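Local structure of diguanylate cyclase (Marinobacter aquaeolei VT8, 3IGN) at residues T40-F45 with Q149-A154; D46-K51 with S161-V166; I66-D71 with E115-S120; R109-I114 with V130-A135. The protein probably catalyses, through the GGDEF domain described here, the joining of two GTP molecules into cyclic di-GMP with release of diphosphate. One frame throughout, in Å; residues are numbered along the deposited sequence.

All four contacts lie in one GGDEF domain, on and around its central mixed sheet. Strand 40-47 carries segment 40-45 and ends within segment 46-51, the first segments of interactions 1 and 2. Along the chain these two alternate: 40-45, 46-51, then 149-154, 161-166. Both segments of interactions 3 and 4 fall between. Helix 144-160 covers one sheet face in interaction 1; helix 100-115 covers the other in interaction 4, on neighbouring strand 130-136. Interaction 3 ties helix 59-74 to the chain leaving helix 100-115. The centres of 2 and 4 are about 9 Å apart, those of 1 and 3 about 22 Å. Interaction 4 holds Arg109, so a cyclic di-GMP site is built onto this packed core.

Interaction 1 (T40-F45 with Q149-A154); sequences TSLVMF and QKADEA
Helix-on-sheet packing in the core of the GGDEF domain brings Ala151 of helix 144-160 against Leu42 and Met44 of strand 40-47. The axes of the two short segments come within 7.5 Å and make an angle of 46°. The small methyl group of Ala151 permits this close approach. Its CB points at the strand and lies 4.2 Å from CD2 of Leu42. The same CB is 4.0 Å from the carbonyl O of Leu42, so it rests on the strand backbone as well as on the side chain. Met44, a selenomethionine, starts toward the helix. Met44 CG lies 3.9 Å from Ala151 C and 4.0 Å from Asp152 N. The still shorter approach of this CG to the Ala151 methyl is doubtful. The chain then bends at chi2 (-121°) and chi3 (71°), which carries its selenium end away from segment 149-154. Strand 40-47 is an inner strand of the mixed sheet, bonded through its backbone to strands 90-96 and 130-136. Leu42 and Met44 face the layer of helices 144-160 and 19-36, and both side chains touch Trp22 and Met148. Val43 and Phe45 turn to the other face, where the Phe45 ring meets that of Phe91. Ala151 also packs on Ala135, so the helix spans two adjacent strands. On the side of the helix away from strand 40-47, Lys150 NZ forms a salt bridge with Glu153 OE1 at 3.5 Å, and Gln149 NE2 gives a weak hydrogen bond to OE2 of the same glutamate.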
# COMPACT_ATOMS: atom_id res chain seq x y z
N THR A 40 -12.99 -9.01 -3.28
CA THR A 40 -12.05 -8.47 -2.32
C THR A 40 -10.73 -8.30 -3.05
O THR A 40 -10.36 -9.14 -3.87
CB THR A 40 -11.89 -9.39 -1.08
OG1 THR A 40 -11.11 -8.71 -0.09
CG2 THR A 40 -11.24 -10.69 -1.45
N SER A 41 -10.05 -7.20 -2.78
CA SER A 41 -8.80 -6.91 -3.46
C SER A 41 -7.72 -6.53 -2.47
O SER A 41 -8.00 -6.11 -1.35
CB SER A 41 -9.01 -5.77 -4.45
OG SER A 41 -9.97 -6.11 -5.44
N LEU A 42 -6.48 -6.66 -2.92
CA LEU A 42 -5.31 -6.33 -2.13
C LEU A 42 -4.47 -5.33 -2.91
O LEU A 42 -4.32 -5.44 -4.13
CB LEU A 42 -4.50 -7.59 -1.90
CG LEU A 42 -3.39 -7.53 -0.86
CD1 LEU A 42 -4.02 -7.45 0.53
CD2 LEU A 42 -2.52 -8.78 -0.97
N VAL A 43 -3.90 -4.36 -2.20
CA VAL A 43 -3.04 -3.36 -2.80
C VAL A 43 -1.68 -3.45 -2.12
O VAL A 43 -1.59 -3.70 -0.92
CB VAL A 43 -3.58 -1.93 -2.60
CG1 VAL A 43 -2.65 -0.92 -3.27
CG2 VAL A 43 -4.99 -1.83 -3.17
N MSE A 44 -0.62 -3.29 -2.90
CA MSE A 44 0.74 -3.30 -2.37
C MSE A 44 1.38 -2.13 -3.10
O MSE A 44 1.35 -2.08 -4.32
CB MSE A 44 1.49 -4.58 -2.75
CG MSE A 44 0.75 -5.87 -2.45
SE MSE A 44 1.75 -7.00 -1.25
CE MSE A 44 1.51 -5.92 0.30
N PHE A 45 1.91 -1.16 -2.36
CA PHE A 45 2.54 -0.03 -3.02
C PHE A 45 3.82 0.42 -2.33
O PHE A 45 4.01 0.19 -1.14
CB PHE A 45 1.54 1.13 -3.21
CG PHE A 45 1.07 1.80 -1.94
CD1 PHE A 45 1.67 2.99 -1.51
CD2 PHE A 45 -0.01 1.29 -1.22
CE1 PHE A 45 1.18 3.67 -0.39
CE2 PHE A 45 -0.50 1.97 -0.10
CZ PHE A 45 0.10 3.16 0.31
N GLN A 149 1.43 -12.31 -3.46
CA GLN A 149 2.40 -12.42 -4.55
C GLN A 149 1.87 -11.79 -5.82
O GLN A 149 2.60 -11.11 -6.52
CB GLN A 149 2.74 -13.89 -4.80
CG GLN A 149 3.73 -14.10 -5.94
CD GLN A 149 4.35 -15.48 -5.94
OE1 GLN A 149 4.20 -16.24 -4.97
NE2 GLN A 149 5.05 -15.82 -7.01
N LYS A 150 0.59 -12.01 -6.12
CA LYS A 150 -0.01 -11.43 -7.33
C LYS A 150 -0.03 -9.91 -7.28
O LYS A 150 0.22 -9.25 -8.29
CB LYS A 150 -1.43 -11.96 -7.53
CG LYS A 150 -1.48 -13.43 -7.92
CD LYS A 150 -0.69 -13.71 -9.19
CE LYS A 150 -1.50 -13.48 -10.45
NZ LYS A 150 -0.71 -13.83 -11.67
N ALA A 151 -0.31 -9.35 -6.11
CA ALA A 151 -0.34 -7.90 -5.96
C ALA A 151 1.07 -7.34 -6.08
O ALA A 151 1.28 -6.27 -6.65
CB ALA A 151 -0.95 -7.52 -4.60
N ASP A 152 2.03 -8.07 -5.52
CA ASP A 152 3.42 -7.66 -5.57
C ASP A 152 3.93 -7.68 -7.01
O ASP A 152 4.74 -6.84 -7.40
CB ASP A 152 4.27 -8.59 -4.71
CG ASP A 152 5.72 -8.15 -4.63
OD1 ASP A 152 5.96 -7.02 -4.16
OD2 ASP A 152 6.60 -8.93 -5.05
N GLU A 153 3.45 -8.64 -7.80
CA GLU A 153 3.85 -8.76 -9.20
C GLU A 153 3.32 -7.57 -10.00
O GLU A 153 3.99 -7.05 -10.89
CB GLU A 153 3.32 -10.07 -9.79
CG GLU A 153 4.02 -11.30 -9.23
CD GLU A 153 3.40 -12.61 -9.70
OE1 GLU A 153 2.35 -12.59 -10.37
OE2 GLU A 153 3.97 -13.68 -9.38
N ALA A 154 2.10 -7.15 -9.68
CA ALA A 154 1.48 -6.01 -10.34
C ALA A 154 2.25 -4.75 -9.98
O ALA A 154 2.43 -3.86 -10.81
CB ALA A 154 0.02 -5.89 -9.89

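Interaction 2 (D46-K51 with S161-V166); sequences DIDHFK and SGRNKV
Arg163 runs between His49 and Asp48, with one flat group on its face and the other at its edge. The His49 ring lies over one face of the guanidinium, their planes 29° apart, and CE1 of His49 is 3.7 Å from NE of Arg163. The ring also covers the aliphatic part, with His49 NE2 3.6 Å from Arg163 CD. Asp48 comes from another direction. Its carboxylate is nearly perpendicular to the guanidinium (82°), and OD1 lies at the guanidinium edge, near its plane. The Asp48 OD1 to Arg163 NE distance of 3.7 Å makes this a long salt bridge. The extended Arg163 chain runs alongside the carboxylate, pointing the other way, bringing its CG within 3.4 Å of Asp48 OD1. The other oxygen, OD2 of Asp48, accepts Asn164 N on its syn side, 30° out of the carboxylate plane, at 3.1 Å. Asp48 is held further by the hydroxyls of Thr129 and Ser131, so its buried carboxylate is satisfied. Asn164 turns its amide to Glu115 and Arg111. A strand-to-helix turn, with His49 at the N-cap, meets the loop after helix 144-160, which opens with a Schellman motif at Gly162; such sequences recur in the GGDEF family.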
# COMPACT_ATOMS: atom_id res chain seq x y z
N ASP A 46 4.69 1.02 -3.13
CA ASP A 46 5.99 1.50 -2.68
C ASP A 46 6.19 2.96 -3.06
O ASP A 46 5.61 3.44 -4.04
CB ASP A 46 7.12 0.71 -3.37
CG ASP A 46 7.27 -0.69 -2.83
OD1 ASP A 46 6.40 -1.14 -2.06
OD2 ASP A 46 8.27 -1.35 -3.20
N ILE A 47 7.03 3.64 -2.30
CA ILE A 47 7.35 5.03 -2.59
C ILE A 47 8.41 4.95 -3.68
O ILE A 47 9.38 4.21 -3.55
CB ILE A 47 7.93 5.72 -1.35
CG1 ILE A 47 6.84 5.86 -0.28
CG2 ILE A 47 8.53 7.06 -1.73
CD1 ILE A 47 7.38 5.86 1.14
N ASP A 48 8.22 5.69 -4.77
CA ASP A 48 9.18 5.68 -5.87
C ASP A 48 10.50 6.36 -5.50
O ASP A 48 10.52 7.33 -4.75
CB ASP A 48 8.60 6.39 -7.10
CG ASP A 48 7.48 5.61 -7.74
OD1 ASP A 48 7.62 4.38 -7.85
OD2 ASP A 48 6.48 6.22 -8.16
N HIS A 49 11.60 5.83 -6.04
CA HIS A 49 12.93 6.39 -5.81
C HIS A 49 13.23 6.70 -4.34
O HIS A 49 13.86 7.71 -4.04
CB HIS A 49 13.08 7.68 -6.62
CG HIS A 49 12.65 7.54 -8.05
ND1 HIS A 49 13.29 6.71 -8.94
CD2 HIS A 49 11.63 8.11 -8.73
CE1 HIS A 49 12.69 6.78 -10.11
NE2 HIS A 49 11.68 7.62 -10.01
N PHE A 50 12.81 5.82 -3.44
CA PHE A 50 13.03 6.07 -2.02
C PHE A 50 14.50 6.19 -1.62
O PHE A 50 14.88 7.16 -0.95
CB PHE A 50 12.35 5.00 -1.16
CG PHE A 50 12.27 5.37 0.29
CD1 PHE A 50 11.53 6.48 0.69
CD2 PHE A 50 12.98 4.66 1.24
CE1 PHE A 50 11.49 6.87 2.02
CE2 PHE A 50 12.95 5.04 2.58
CZ PHE A 50 12.21 6.14 2.97
N LYS A 51 15.32 5.21 -2.00
CA LYS A 51 16.74 5.24 -1.66
C LYS A 51 17.32 6.58 -2.14
O LYS A 51 17.97 7.29 -1.38
CB LYS A 51 17.46 4.06 -2.32
CG LYS A 51 18.28 3.21 -1.37
CD LYS A 51 19.76 3.42 -1.58
CE LYS A 51 20.58 2.76 -0.48
NZ LYS A 51 21.89 3.45 -0.31
N SER A 161 7.16 -0.30 -15.53
CA SER A 161 6.37 0.31 -16.60
C SER A 161 6.35 1.85 -16.62
O SER A 161 5.65 2.44 -17.43
CB SER A 161 4.93 -0.20 -16.52
OG SER A 161 4.24 0.08 -17.72
N GLY A 162 7.10 2.48 -15.73
CA GLY A 162 7.13 3.93 -15.72
C GLY A 162 6.97 4.60 -14.37
O GLY A 162 7.28 5.78 -14.22
N ARG A 163 6.49 3.85 -13.38
CA ARG A 163 6.27 4.38 -12.03
C ARG A 163 5.14 5.41 -11.98
O ARG A 163 4.54 5.73 -13.00
CB ARG A 163 7.57 4.99 -11.48
CG ARG A 163 8.60 3.94 -11.09
CD ARG A 163 9.92 4.57 -10.69
NE ARG A 163 10.72 3.68 -9.84
CZ ARG A 163 11.77 2.98 -10.25
NH1 ARG A 163 12.18 3.05 -11.51
NH2 ARG A 163 12.41 2.19 -9.39
N ASN A 164 4.85 5.92 -10.78
CA ASN A 164 3.77 6.89 -10.59
C ASN A 164 2.53 6.41 -11.32
O ASN A 164 1.89 7.14 -12.09
CB ASN A 164 4.17 8.28 -11.09
CG ASN A 164 3.13 9.34 -10.78
OD1 ASN A 164 2.39 9.22 -9.80
ND2 ASN A 164 3.08 10.39 -11.59
N LYS A 165 2.17 5.16 -11.06
CA LYS A 165 1.04 4.53 -11.73
C LYS A 165 0.48 3.37 -10.94
O LYS A 165 1.11 2.86 -10.01
CB LYS A 165 1.48 4.02 -13.09
CG LYS A 165 2.79 3.22 -13.00
CD LYS A 165 3.05 2.38 -14.23
CE LYS A 165 2.69 3.12 -15.49
NZ LYS A 165 2.12 2.16 -16.47
N VAL A 166 -0.71 2.94 -11.34
CA VAL A 166 -1.41 1.83 -10.72
C VAL A 166 -1.54 0.72 -11.75
O VAL A 166 -1.99 0.97 -12.87
CB VAL A 166 -2.85 2.20 -10.32
CG1 VAL A 166 -3.47 1.08 -9.49
CG2 VAL A 166 -2.87 3.50 -9.59
O HOH W 1 12.94 2.92 -6.50

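Interaction 3 (I66-D71 with E115-S120); sequences IRHTAD and EKSTVS
His68 of helix 59-74 reaches Ser117 with the far nitrogen of its ring. NE2 of His68 donates a hydrogen bond to OG of Ser117 at 2.7 Å. The bond is almost straight, with an N-H...O angle of 167°, and the oxygen lies practically in the ring plane. The conformation of the histidine explains this reach. CG stands anti to the backbone N (chi1 -178°), which swings the imidazole out from the helix toward segment 115-120, and chi2 turns the ring so that its NE2 edge meets the serine. Ser117 has its OG on the side of its own backbone N, anti to the carbonyl carbon (chi1 -70°). That hydroxyl is also hydrogen-bonded to the carbonyl O of Ala113, in the last turn of helix 100-115. The buried serine oxygen therefore links His68 to the end of another helix. These two helices lie on the same face of the central GGDEF sheet, and the chain leaving helix 100-115 leads into the small antiparallel pair of strands 119-120 and 125-126. Val119 pairs through its backbone with Ile126 and adds an apolar contact. Its CG2 approaches the root of the histidine, 3.9 Å from CB and 4.0 Å from CG of His68. The methyl meets the ring obliquely. Tyr128 touches His68 as well. A leucine in place of His68 would probably leave the Ser117 hydroxyl without its N-H donor and cut the tie to the end of helix 100-115.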
# COMPACT_ATOMS: atom_id res chain seq x y z
N ILE A 66 7.65 8.94 4.45
CA ILE A 66 6.93 7.73 4.84
C ILE A 66 5.71 8.11 5.66
O ILE A 66 4.61 7.60 5.42
CB ILE A 66 7.82 6.79 5.68
CG1 ILE A 66 8.83 6.09 4.77
CG2 ILE A 66 6.97 5.76 6.39
CD1 ILE A 66 9.90 5.31 5.52
N ARG A 67 5.89 8.99 6.64
CA ARG A 67 4.78 9.41 7.48
C ARG A 67 3.69 10.10 6.68
O ARG A 67 2.50 9.89 6.92
CB ARG A 67 5.26 10.34 8.59
CG ARG A 67 5.72 9.62 9.85
CD ARG A 67 6.00 10.59 10.98
NE ARG A 67 7.19 11.39 10.73
CZ ARG A 67 8.29 11.35 11.47
NH1 ARG A 67 8.35 10.54 12.52
NH2 ARG A 67 9.33 12.10 11.16
N HIS A 68 4.08 10.92 5.71
CA HIS A 68 3.10 11.62 4.89
C HIS A 68 2.32 10.62 4.05
O HIS A 68 1.11 10.75 3.88
CB HIS A 68 3.78 12.63 3.97
CG HIS A 68 2.81 13.42 3.14
ND1 HIS A 68 1.89 14.29 3.70
CD2 HIS A 68 2.61 13.46 1.81
CE1 HIS A 68 1.16 14.82 2.73
NE2 HIS A 68 1.57 14.33 1.58
N THR A 69 3.03 9.63 3.52
CA THR A 69 2.40 8.60 2.70
C THR A 69 1.35 7.86 3.52
O THR A 69 0.23 7.60 3.05
CB THR A 69 3.44 7.59 2.18
OG1 THR A 69 4.44 8.28 1.42
CG2 THR A 69 2.78 6.54 1.30
N ALA A 70 1.70 7.52 4.75
CA ALA A 70 0.78 6.82 5.64
C ALA A 70 -0.41 7.72 5.96
O ALA A 70 -1.54 7.26 6.02
CB ALA A 70 1.49 6.42 6.93
N ASP A 71 -0.14 9.01 6.16
CA ASP A 71 -1.21 9.95 6.47
C ASP A 71 -2.16 10.09 5.29
O ASP A 71 -3.37 10.11 5.47
CB ASP A 71 -0.64 11.32 6.85
CG ASP A 71 0.07 11.30 8.19
OD1 ASP A 71 -0.25 10.42 9.02
OD2 ASP A 71 0.94 12.16 8.42
N GLU A 115 1.07 12.57 -5.52
CA GLU A 115 1.70 13.30 -6.61
C GLU A 115 1.59 14.81 -6.41
O GLU A 115 2.53 15.55 -6.71
CB GLU A 115 1.05 12.90 -7.94
CG GLU A 115 1.75 13.42 -9.19
CD GLU A 115 1.03 13.02 -10.47
OE1 GLU A 115 -0.21 13.16 -10.51
OE2 GLU A 115 1.69 12.58 -11.43
N LYS A 116 0.46 15.26 -5.88
CA LYS A 116 0.23 16.69 -5.63
C LYS A 116 0.81 17.16 -4.31
O LYS A 116 0.74 18.35 -3.98
CB LYS A 116 -1.26 16.98 -5.67
N SER A 117 1.41 16.24 -3.56
CA SER A 117 1.98 16.57 -2.26
C SER A 117 3.33 17.24 -2.30
O SER A 117 4.07 17.19 -3.28
CB SER A 117 2.12 15.31 -1.41
OG SER A 117 0.87 14.81 -0.99
N THR A 118 3.64 17.91 -1.20
CA THR A 118 4.92 18.56 -1.04
C THR A 118 5.30 18.33 0.39
O THR A 118 4.67 18.85 1.30
CB THR A 118 4.89 20.05 -1.29
OG1 THR A 118 4.63 20.31 -2.68
CG2 THR A 118 6.22 20.67 -0.89
N VAL A 119 6.33 17.54 0.59
CA VAL A 119 6.76 17.27 1.94
C VAL A 119 7.72 18.33 2.41
O VAL A 119 8.89 18.35 2.02
CB VAL A 119 7.44 15.92 2.07
CG1 VAL A 119 8.22 15.88 3.36
CG2 VAL A 119 6.40 14.84 2.04
N SER A 120 7.22 19.22 3.25
CA SER A 120 8.06 20.28 3.78
C SER A 120 8.99 19.67 4.82
O SER A 120 8.58 19.36 5.96
CB SER A 120 7.19 21.35 4.41

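Interaction 4 (R109-I114 with V130-A135); sequences RIREAI and VSMGIA. With C2E (9,9'-[(2R,3R,3aS,5S,7aR,9R,10R,10aS,12S,14aR)-3,5,10,12-tetrahydroxy-5,12-dioxidooctahydro-2H,7H-difuro[3,2-d:3',2'-j][1,3,7,9,2,8]tetraoxadiphosphacyclododecine-2,9-diyl]bis(2-amino-1,9-dihydro-6H-purin-6-one)), chain C.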
# COMPACT_ATOMS: atom_id res chain seq x y z
N ARG A 109 -6.84 7.79 -6.41
CA ARG A 109 -7.06 8.93 -5.53
C ARG A 109 -5.85 9.10 -4.63
O ARG A 109 -5.40 10.22 -4.39
CB ARG A 109 -8.33 8.72 -4.69
CG ARG A 109 -8.82 9.99 -4.01
CD ARG A 109 -10.21 9.82 -3.41
NE ARG A 109 -10.24 8.85 -2.32
CZ ARG A 109 -10.90 7.70 -2.35
NH1 ARG A 109 -11.59 7.37 -3.43
NH2 ARG A 109 -10.85 6.88 -1.31
N ILE A 110 -5.30 8.00 -4.13
CA ILE A 110 -4.11 8.08 -3.29
C ILE A 110 -2.90 8.49 -4.13
O ILE A 110 -2.12 9.36 -3.72
CB ILE A 110 -3.81 6.72 -2.59
CG1 ILE A 110 -4.78 6.49 -1.43
CG2 ILE A 110 -2.38 6.73 -2.06
CD1 ILE A 110 -4.56 5.18 -0.69
N ARG A 111 -2.74 7.88 -5.30
CA ARG A 111 -1.62 8.23 -6.18
C ARG A 111 -1.59 9.72 -6.45
O ARG A 111 -0.56 10.37 -6.33
CB ARG A 111 -1.71 7.50 -7.52
CG ARG A 111 -0.45 7.62 -8.39
CD ARG A 111 -0.75 7.33 -9.85
NE ARG A 111 -1.72 8.28 -10.39
CZ ARG A 111 -1.47 9.56 -10.59
NH1 ARG A 111 -0.27 10.06 -10.33
NH2 ARG A 111 -2.42 10.36 -11.04
N GLU A 112 -2.74 10.26 -6.83
CA GLU A 112 -2.85 11.68 -7.15
C GLU A 112 -2.58 12.56 -5.93
O GLU A 112 -1.91 13.59 -6.04
CB GLU A 112 -4.23 11.99 -7.72
CG GLU A 112 -4.28 13.27 -8.54
CD GLU A 112 -5.62 13.48 -9.22
OE1 GLU A 112 -6.25 12.47 -9.62
OE2 GLU A 112 -6.05 14.64 -9.36
N ALA A 113 -3.09 12.15 -4.78
CA ALA A 113 -2.89 12.93 -3.56
C ALA A 113 -1.41 12.99 -3.22
O ALA A 113 -0.92 14.00 -2.72
CB ALA A 113 -3.67 12.31 -2.41
N ILE A 114 -0.70 11.90 -3.50
CA ILE A 114 0.73 11.86 -3.22
C ILE A 114 1.48 12.68 -4.26
O ILE A 114 2.41 13.42 -3.93
CB ILE A 114 1.25 10.40 -3.24
CG1 ILE A 114 0.60 9.62 -2.09
CG2 ILE A 114 2.78 10.39 -3.18
CD1 ILE A 114 1.54 8.77 -1.27
N VAL A 130 4.29 7.32 -5.97
CA VAL A 130 4.21 5.93 -5.54
C VAL A 130 3.81 5.07 -6.72
O VAL A 130 3.16 5.53 -7.66
CB VAL A 130 3.15 5.71 -4.43
CG1 VAL A 130 3.65 6.24 -3.09
CG2 VAL A 130 1.86 6.40 -4.82
N SER A 131 4.22 3.81 -6.67
CA SER A 131 3.86 2.83 -7.69
C SER A 131 2.91 1.91 -6.93
O SER A 131 3.17 1.60 -5.77
CB SER A 131 5.10 2.06 -8.16
OG SER A 131 5.90 2.87 -9.02
N MSE A 132 1.83 1.48 -7.56
CA MSE A 132 0.87 0.62 -6.87
C MSE A 132 0.42 -0.60 -7.67
O MSE A 132 0.23 -0.52 -8.88
CB MSE A 132 -0.36 1.46 -6.50
CG MSE A 132 0.00 2.82 -5.90
SE MSE A 132 -1.54 3.89 -5.45
CE MSE A 132 -1.89 4.63 -7.15
N GLY A 133 0.26 -1.71 -6.96
CA GLY A 133 -0.18 -2.95 -7.58
C GLY A 133 -1.45 -3.44 -6.93
O GLY A 133 -1.55 -3.46 -5.71
N ILE A 134 -2.42 -3.85 -7.75
CA ILE A 134 -3.71 -4.34 -7.27
C ILE A 134 -3.95 -5.77 -7.72
O ILE A 134 -3.65 -6.14 -8.85
CB ILE A 134 -4.87 -3.49 -7.85
CG1 ILE A 134 -4.82 -2.06 -7.33
CG2 ILE A 134 -6.23 -4.14 -7.51
CD1 ILE A 134 -5.73 -1.12 -8.12
N ALA A 135 -4.47 -6.59 -6.81
CA ALA A 135 -4.80 -7.96 -7.15
C ALA A 135 -6.12 -8.33 -6.50
O ALA A 135 -6.22 -8.42 -5.27
CB ALA A 135 -3.69 -8.92 -6.69
P1 C2E C . -15.20 6.20 6.21
O2P C2E C . -15.81 5.17 5.14
O1P C2E C . -14.36 5.50 7.19
O5' C2E C . -14.31 7.32 5.51
C5' C2E C . -13.54 7.10 4.39
C4' C2E C . -12.76 8.36 4.00
O4' C2E C . -12.04 7.99 2.83
C3' C2E C . -13.72 9.52 3.64
O3' C2E C . -13.62 10.74 4.38
C2' C2E C . -13.56 9.71 2.13
O2' C2E C . -13.25 11.06 1.76
C1' C2E C . -12.55 8.68 1.66
N9 C2E C . -13.41 7.79 0.85
C8 C2E C . -13.95 6.58 1.23
N7 C2E C . -14.67 6.08 0.31
C5 C2E C . -14.66 6.91 -0.74
C6 C2E C . -15.27 6.88 -2.02
O6 C2E C . -15.99 5.95 -2.34
N1 C2E C . -15.05 7.93 -2.88
C2 C2E C . -14.25 8.99 -2.51
N2 C2E C . -14.05 10.02 -3.39
N3 C2E C . -13.67 9.03 -1.31
C4 C2E C . -13.85 8.02 -0.42
P11 C2E C . -15.09 11.37 4.57
O21 C2E C . -15.85 11.62 3.18
O11 C2E C . -15.01 12.65 5.32
O5A C2E C . -15.86 10.28 5.42
C5A C2E C . -17.19 10.36 5.67
C4A C2E C . -17.64 9.19 6.53
O4A C2E C . -19.06 9.27 6.56
C3A C2E C . -17.20 7.81 5.99
O3A C2E C . -16.42 7.03 6.89
C2A C2E C . -18.48 7.14 5.58
O2A C2E C . -18.64 5.91 6.28
C1A C2E C . -19.61 8.11 5.85
N91 C2E C . -20.01 8.44 4.46
C81 C2E C . -19.79 9.61 3.76
N71 C2E C . -20.26 9.53 2.56
C51 C2E C . -20.80 8.32 2.38
C61 C2E C . -21.45 7.68 1.29
O61 C2E C . -21.59 8.26 0.23
N11 C2E C . -21.90 6.39 1.46
C21 C2E C . -21.74 5.74 2.66
N21 C2E C . -22.20 4.46 2.80
N31 C2E C . -21.13 6.33 3.68
C41 C2E C . -20.67 7.60 3.59
O HOH W 2 2.14 9.43 -7.08
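Ile114 and Val130 meet through methyl groups, CD1 of Ile114 lying 3.8 Å from CG1 of Val130. The side chains cross at about a right angle. CG2 of Val130 sits between its backbone N and carbonyl carbon and faces the helix backbone, 4.2 Å from CA of Arg111. Met132, a selenomethionine, brings its SE to 4.2 Å from CB of Arg111; its closer end methyl is doubtful. Water 2 bridges the backbones, donating to Arg111 O at 3.0 Å and accepting from Val130 N at 3.2 Å. Helix 100-115 packs on a face of the central GGDEF sheet, its local axis nearly antiparallel (173°) to strand 130-136. Further out, the Arg111 guanidinium turns from the strand to Glu108 and Glu115. Ile114 also packs on Thr69 and Val72 of helix 59-74. Arg109 leaves the helix on a side turned from the strand, and its guanidinium meets bound cyclic di-GMP. One face of the group lies over a guanine, with CZ of Arg109 3.2 Å from C2E N3. NH2 is hydrogen-bonded to Asn76 O and to O6 of a second ligand molecule. With an alanine at Arg109, the guanine is likely to lose its stacked guanidinium, and Asn76 O and the second ligand's O6 this N-H donor. Arg78 and Asp81 bind the ligand too, in an RxxD sequence consistent with the product-inhibition site of diguanylate cyclases.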